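Local coordinates for protein unsaturated glucuronyl hydrolase (PDB 2ZZR) that hydrolyses unsaturated hyaluronate, chondroitin and heparin disaccharides, releasing the unsaturated uronic acid from the sugar to which it is linked, at residues D44-E49 with N58-M63; E49-A54 with G71-C76. All coordinates share one frame; numbering follows the deposited sequence.

Contact 1: residues D44-E49 with N58-M63; sequences DYFGEE and NIYKVM
Y45 and Y60 are joined by the one hydrogen bond between the segments: the Y45 hydroxyl OH donates to the carbonyl O of Y60 at 2.7 Å. The donor approaches with a C=O...O angle of 158° and lies slightly out of the carbonyl plane. CG of Y45 stands anti to its backbone N (chi1 -178°), which starts the ring from the last helical turn toward strand 59-63. A tyrosine suits this place because its ring packs while its hydroxyl serves a strand carbonyl.

Apolar contacts extend along the strand from that bond, beginning with CG2 of I59, 3.8 Å from OH of Y45. V62 sends its two methyls to different partners: CG2 lies 3.8 Å from CE1 of Y45 and also touches CD1 of F46, whereas CG1 meets the E49 side chain. The branched valine can thus serve both aromatic side chains at the helix end, Y45 and F46, and the loop after the helix. CB of Y60 sits at the edge of the F46 ring, in its plane, 3.5 Å from CZ. The F46 and Y60 rings are turned by 66° to each other, and one face of F46 takes CD1 of Y45.

Helix 25-46 ends here, and a type II' turn from F46 to E49 redirects the chain into strand 50-56, which forms a two-stranded antiparallel hairpin with 59-63. G47 has the positive phi that a residue without a side chain adopts easily, and E49 N bonds back to F46 O at 2.9 Å.

E49 and V62, both exposed residues, meet in van der Waals contact, with OE1 of E49 3.5 Å from CG1 of V62, while CB of E49 rests 3.4 Å from the carbonyl O of M63. The hydroxyl of Y60, a buried residue, is hydrogen-bonded to D379, which satisfies its polar end.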
loop_
_atom_site.group_PDB
_atom_site.type_symbol
_atom_site.label_atom_id
_atom_site.label_comp_id
_atom_site.label_asym_id
_atom_site.label_seq_id
_atom_site.Cartn_x
_atom_site.Cartn_y
_atom_site.Cartn_z
ATOM N N ASP A 44 -2.468 -0.638 -24.612
ATOM C CA ASP A 44 -1.858 -0.836 -25.921
ATOM C C ASP A 44 -0.323 -0.812 -25.857
ATOM O O ASP A 44 0.346 -1.564 -26.571
ATOM C CB ASP A 44 -2.386 0.211 -26.904
ATOM C CG ASP A 44 -3.893 0.088 -27.145
ATOM O OD1 ASP A 44 -4.424 -1.043 -27.189
ATOM O OD2 ASP A 44 -4.547 1.134 -27.307
ATOM N N TYR A 45 0.217 0.046 -24.993
ATOM C CA TYR A 45 1.660 0.160 -24.769
ATOM C C TYR A 45 2.258 -1.100 -24.129
ATOM O O TYR A 45 3.290 -1.604 -24.586
ATOM C CB TYR A 45 1.962 1.405 -23.924
ATOM C CG TYR A 45 3.434 1.669 -23.651
ATOM C CD1 TYR A 45 3.958 1.517 -22.367
ATOM C CD2 TYR A 45 4.296 2.082 -24.667
ATOM C CE1 TYR A 45 5.299 1.762 -22.100
ATOM C CE2 TYR A 45 5.651 2.332 -24.409
ATOM C CZ TYR A 45 6.142 2.164 -23.121
ATOM O OH TYR A 45 7.471 2.411 -22.852
ATOM N N PHE A 46 1.605 -1.613 -23.087
ATOM C CA PHE A 46 2.108 -2.788 -22.373
ATOM C C PHE A 46 1.708 -4.120 -22.995
ATOM O O PHE A 46 2.429 -5.104 -22.852
ATOM C CB PHE A 46 1.715 -2.747 -20.883
ATOM C CG PHE A 46 2.281 -1.566 -20.146
ATOM C CD1 PHE A 46 3.656 -1.354 -20.102
ATOM C CD2 PHE A 46 1.444 -0.659 -19.503
ATOM C CE1 PHE A 46 4.187 -0.263 -19.435
ATOM C CE2 PHE A 46 1.970 0.443 -18.832
ATOM C CZ PHE A 46 3.345 0.641 -18.800
ATOM N N GLY A 47 0.570 -4.149 -23.686
ATOM C CA GLY A 47 0.024 -5.405 -24.198
ATOM C C GLY A 47 -0.263 -6.387 -23.075
ATOM O O GLY A 47 -0.968 -6.058 -22.116
ATOM N N GLU A 48 0.297 -7.587 -23.189
ATOM C CA GLU A 48 0.162 -8.606 -22.145
ATOM C C GLU A 48 1.292 -8.531 -21.113
ATOM O O GLU A 48 1.350 -9.332 -20.177
ATOM C CB GLU A 48 0.043 -10.008 -22.756
ATOM C CG GLU A 48 -1.354 -10.276 -23.349
ATOM C CD GLU A 48 -1.586 -11.715 -23.787
ATOM O OE1 GLU A 48 -1.024 -12.649 -23.174
ATOM O OE2 GLU A 48 -2.358 -11.915 -24.749
ATOM N N GLU A 49 2.179 -7.555 -21.284
ATOM C CA GLU A 49 3.287 -7.358 -20.356
ATOM C C GLU A 49 2.956 -6.265 -19.336
ATOM O O GLU A 49 1.791 -5.879 -19.205
ATOM C CB GLU A 49 4.588 -7.097 -21.117
ATOM C CG GLU A 49 5.075 -8.337 -21.862
ATOM C CD GLU A 49 6.520 -8.245 -22.307
ATOM O OE1 GLU A 49 6.845 -7.325 -23.091
ATOM O OE2 GLU A 49 7.327 -9.107 -21.880
ATOM N N ASN A 58 9.491 9.917 -16.663
ATOM C CA ASN A 58 8.020 9.831 -16.680
ATOM C C ASN A 58 7.398 8.895 -17.714
ATOM O O ASN A 58 6.188 8.945 -17.962
ATOM C CB ASN A 58 7.378 11.223 -16.673
ATOM C CG ASN A 58 7.510 11.899 -15.326
ATOM O OD1 ASN A 58 7.496 11.231 -14.288
ATOM N ND2 ASN A 58 7.650 13.220 -15.329
ATOM N N ILE A 59 8.222 8.016 -18.277
ATOM C CA ILE A 59 7.746 6.956 -19.159
ATOM C C ILE A 59 8.135 5.580 -18.605
ATOM O O ILE A 59 9.323 5.293 -18.405
ATOM C CB ILE A 59 8.295 7.127 -20.617
ATOM C CG1 ILE A 59 7.920 8.506 -21.199
ATOM C CG2 ILE A 59 7.859 5.966 -21.511
ATOM C CD1 ILE A 59 6.418 8.750 -21.412
ATOM N N TYR A 60 7.135 4.737 -18.350
ATOM C CA TYR A 60 7.385 3.358 -17.934
ATOM C C TYR A 60 8.132 2.611 -19.024
ATOM O O TYR A 60 7.933 2.871 -20.208
ATOM C CB TYR A 60 6.079 2.608 -17.683
ATOM C CG TYR A 60 5.385 2.928 -16.383
ATOM C CD1 TYR A 60 5.939 2.542 -15.157
ATOM C CD2 TYR A 60 4.153 3.586 -16.377
ATOM C CE1 TYR A 60 5.288 2.828 -13.956
ATOM C CE2 TYR A 60 3.497 3.876 -15.181
ATOM C CZ TYR A 60 4.072 3.495 -13.981
ATOM O OH TYR A 60 3.427 3.779 -12.801
ATOM N N LYS A 61 8.996 1.690 -18.610
ATOM C CA LYS A 61 9.476 0.651 -19.502
ATOM C C LYS A 61 8.555 -0.560 -19.379
ATOM O O LYS A 61 7.685 -0.608 -18.499
ATOM C CB LYS A 61 10.941 0.299 -19.204
ATOM C CG LYS A 61 11.917 1.357 -19.706
ATOM C CD LYS A 61 13.343 1.119 -19.224
ATOM C CE LYS A 61 14.201 2.326 -19.543
ATOM N NZ LYS A 61 15.569 2.202 -18.970
ATOM N N VAL A 62 8.740 -1.526 -20.273
ATOM C CA VAL A 62 7.898 -2.715 -20.332
ATOM C C VAL A 62 8.684 -3.928 -19.839
ATOM O O VAL A 62 9.847 -4.114 -20.223
ATOM C CB VAL A 62 7.383 -2.963 -21.773
ATOM C CG1 VAL A 62 6.426 -4.133 -21.803
ATOM C CG2 VAL A 62 6.708 -1.711 -22.324
ATOM N N MET A 63 8.051 -4.743 -18.995
ATOM C CA MET A 63 8.719 -5.894 -18.387
ATOM C C MET A 63 7.811 -7.115 -18.264
ATOM O O MET A 63 6.590 -7.015 -18.416
ATOM C CB MET A 63 9.275 -5.512 -17.011
ATOM C CG MET A 63 8.209 -5.411 -15.919
ATOM S SD MET A 63 8.935 -5.406 -14.267
ATOM C CE MET A 63 9.650 -7.051 -14.216
#

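Contact 2: residues E49-A54 with G71-C76; sequences EYPTPA and GFWTGC
P51 lies over one face of the W73 indole, offset toward the rim, with CD 3.4 Å above the plane and 3.5 Å from CG of W73. Its CG also meets CB of the tryptophan, 3.7 Å away. Proline suits this place: its compact ring fits against the broad indole, and it needs no partner for a backbone N-H.

The ring-to-ring contact, of Y50 with W73, is oblique. CD2 of Y50 comes to 3.7 Å from CD1 of W73, and the phenol and the five-membered ring are turned by 83° to each other. W73 has CG anti to its backbone N (chi1 166°), which starts the indole from the helix toward the strand. OG1 of T74 lies at the edge of the Y50 ring, near its plane, beside CE2; this hydroxyl is hydrogen-bonded to N96 of helix 87-105.

The packing seats strand 50-52 of the β-hairpin on helix 70-84 of the helical barrel, their axes 8.1 Å apart at 125°. F46 meets W73 edge-to-face, and the indole of helix 70-84 lies against the strand and against helices 25-46 and 87-105.

A water supplies the polar link. It lies 2.7 Å from the carbonyl O of E49, to which it can donate, and accepts from NE1 of W73 at 2.9 Å, giving the indole N-H of this buried residue a partner. Within the strand segment, OG1 of T52 donates to the carbonyl O of A54 at 2.8 Å, a bond across the corner that the chain turns at P53 and A54.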
loop_
_atom_site.group_PDB
_atom_site.type_symbol
_atom_site.label_atom_id
_atom_site.label_comp_id
_atom_site.label_asym_id
_atom_site.label_seq_id
_atom_site.Cartn_x
_atom_site.Cartn_y
_atom_site.Cartn_z
ATOM N N GLU A 49 2.179 -7.555 -21.284
ATOM C CA GLU A 49 3.287 -7.358 -20.356
ATOM C C GLU A 49 2.956 -6.265 -19.336
ATOM O O GLU A 49 1.791 -5.879 -19.205
ATOM C CB GLU A 49 4.588 -7.097 -21.117
ATOM C CG GLU A 49 5.075 -8.337 -21.862
ATOM C CD GLU A 49 6.520 -8.245 -22.307
ATOM O OE1 GLU A 49 6.845 -7.325 -23.091
ATOM O OE2 GLU A 49 7.327 -9.107 -21.880
ATOM N N TYR A 50 3.966 -5.783 -18.609
ATOM C CA TYR A 50 3.733 -4.978 -17.403
ATOM C C TYR A 50 4.615 -3.739 -17.332
ATOM O O TYR A 50 5.722 -3.733 -17.880
ATOM C CB TYR A 50 3.957 -5.842 -16.145
ATOM C CG TYR A 50 3.056 -7.047 -16.071
ATOM C CD1 TYR A 50 3.371 -8.222 -16.760
ATOM C CD2 TYR A 50 1.874 -7.015 -15.325
ATOM C CE1 TYR A 50 2.535 -9.329 -16.713
ATOM C CE2 TYR A 50 1.033 -8.125 -15.266
ATOM C CZ TYR A 50 1.370 -9.274 -15.967
ATOM O OH TYR A 50 0.546 -10.373 -15.919
ATOM N N PRO A 51 4.134 -2.680 -16.650
ATOM C CA PRO A 51 5.003 -1.541 -16.379
ATOM C C PRO A 51 6.123 -1.961 -15.443
ATOM O O PRO A 51 5.927 -2.853 -14.608
ATOM C CB PRO A 51 4.084 -0.546 -15.657
ATOM C CG PRO A 51 2.944 -1.357 -15.145
ATOM C CD PRO A 51 2.774 -2.486 -16.111
ATOM N N THR A 52 7.287 -1.334 -15.601
ATOM C CA THR A 52 8.349 -1.434 -14.605
ATOM C C THR A 52 7.850 -0.777 -13.309
ATOM O O THR A 52 6.887 -0.004 -13.345
ATOM C CB THR A 52 9.644 -0.730 -15.080
ATOM O OG1 THR A 52 9.329 0.574 -15.595
ATOM C CG2 THR A 52 10.328 -1.556 -16.158
ATOM N N PRO A 53 8.478 -1.106 -12.156
ATOM C CA PRO A 53 8.083 -0.496 -10.879
ATOM C C PRO A 53 7.906 1.018 -10.951
ATOM O O PRO A 53 6.895 1.537 -10.466
ATOM C CB PRO A 53 9.241 -0.875 -9.945
ATOM C CG PRO A 53 9.671 -2.207 -10.462
ATOM C CD PRO A 53 9.553 -2.102 -11.970
ATOM N N ALA A 54 8.871 1.710 -11.557
ATOM C CA ALA A 54 8.816 3.158 -11.700
ATOM C C ALA A 54 9.054 3.589 -13.145
ATOM O O ALA A 54 9.526 2.796 -13.971
ATOM C CB ALA A 54 9.835 3.822 -10.775
ATOM N N GLY A 71 1.262 -6.806 -9.895
ATOM C CA GLY A 71 -0.143 -6.823 -9.461
ATOM C C GLY A 71 -0.811 -5.460 -9.438
ATOM O O GLY A 71 -2.034 -5.374 -9.594
ATOM N N PHE A 72 -0.022 -4.399 -9.243
ATOM C CA PHE A 72 -0.546 -3.032 -9.211
ATOM C C PHE A 72 -1.081 -2.593 -10.571
ATOM O O PHE A 72 -2.062 -1.854 -10.642
ATOM C CB PHE A 72 0.500 -2.034 -8.699
ATOM C CG PHE A 72 0.890 -2.250 -7.264
ATOM C CD1 PHE A 72 -0.054 -2.114 -6.240
ATOM C CD2 PHE A 72 2.200 -2.590 -6.930
ATOM C CE1 PHE A 72 0.303 -2.313 -4.905
ATOM C CE2 PHE A 72 2.564 -2.796 -5.597
ATOM C CZ PHE A 72 1.615 -2.656 -4.586
ATOM N N TRP A 73 -0.443 -3.062 -11.642
ATOM C CA TRP A 73 -0.942 -2.819 -12.999
ATOM C C TRP A 73 -2.336 -3.441 -13.178
ATOM O O TRP A 73 -3.289 -2.744 -13.542
ATOM C CB TRP A 73 0.044 -3.358 -14.047
ATOM C CG TRP A 73 -0.532 -3.457 -15.443
ATOM C CD1 TRP A 73 -0.732 -4.599 -16.166
ATOM C CD2 TRP A 73 -0.992 -2.372 -16.267
ATOM N NE1 TRP A 73 -1.280 -4.295 -17.393
ATOM C CE2 TRP A 73 -1.452 -2.939 -17.481
ATOM C CE3 TRP A 73 -1.053 -0.979 -16.102
ATOM C CZ2 TRP A 73 -1.972 -2.160 -18.525
ATOM C CZ3 TRP A 73 -1.574 -0.199 -17.143
ATOM C CH2 TRP A 73 -2.023 -0.797 -18.340
ATOM N N THR A 74 -2.444 -4.736 -12.896
ATOM C CA THR A 74 -3.716 -5.459 -12.979
ATOM C C THR A 74 -4.771 -4.806 -12.079
ATOM O O THR A 74 -5.934 -4.677 -12.472
ATOM C CB THR A 74 -3.556 -6.946 -12.620
ATOM O OG1 THR A 74 -2.404 -7.487 -13.290
ATOM C CG2 THR A 74 -4.803 -7.745 -13.028
ATOM N N GLY A 75 -4.355 -4.373 -10.885
ATOM C CA GLY A 75 -5.253 -3.642 -9.978
ATOM C C GLY A 75 -5.840 -2.371 -10.574
ATOM O O GLY A 75 -7.027 -2.082 -10.372
ATOM N N CYS A 76 -5.018 -1.606 -11.298
ATOM C CA CYS A 76 -5.500 -0.406 -12.004
ATOM C C CYS A 76 -6.585 -0.797 -13.009
ATOM O O CYS A 76 -7.625 -0.132 -13.107
ATOM C CB CYS A 76 -4.365 0.324 -12.736
ATOM S SG CYS A 76 -3.187 1.216 -11.673
HETATM O O HOH W 1 -0.891 -6.367 -19.366
#

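Overall arrangement
The centres of contacts 1 and 2 lie about 9 Å apart, on the same side of the chain's centre, and the two contacts share E49. Along the chain the order is helix 25-46, strand 50-56, strand 59-63 and helix 70-84, so their segments alternate. The hairpin connects them: M63 N to Y50 O and K61 O to T52 N are probable hydrogen bonds between its strands. Contact 1 holds the second strand to the end of helix 25-46, contact 2 the first strand to helix 70-84, bridging successive helices of the α-barrel. Contact 2 lies away from the annotated sites, whereas in contact 1 the side chain of Y60 is about 12 Å from that of R246, which probably binds substrate.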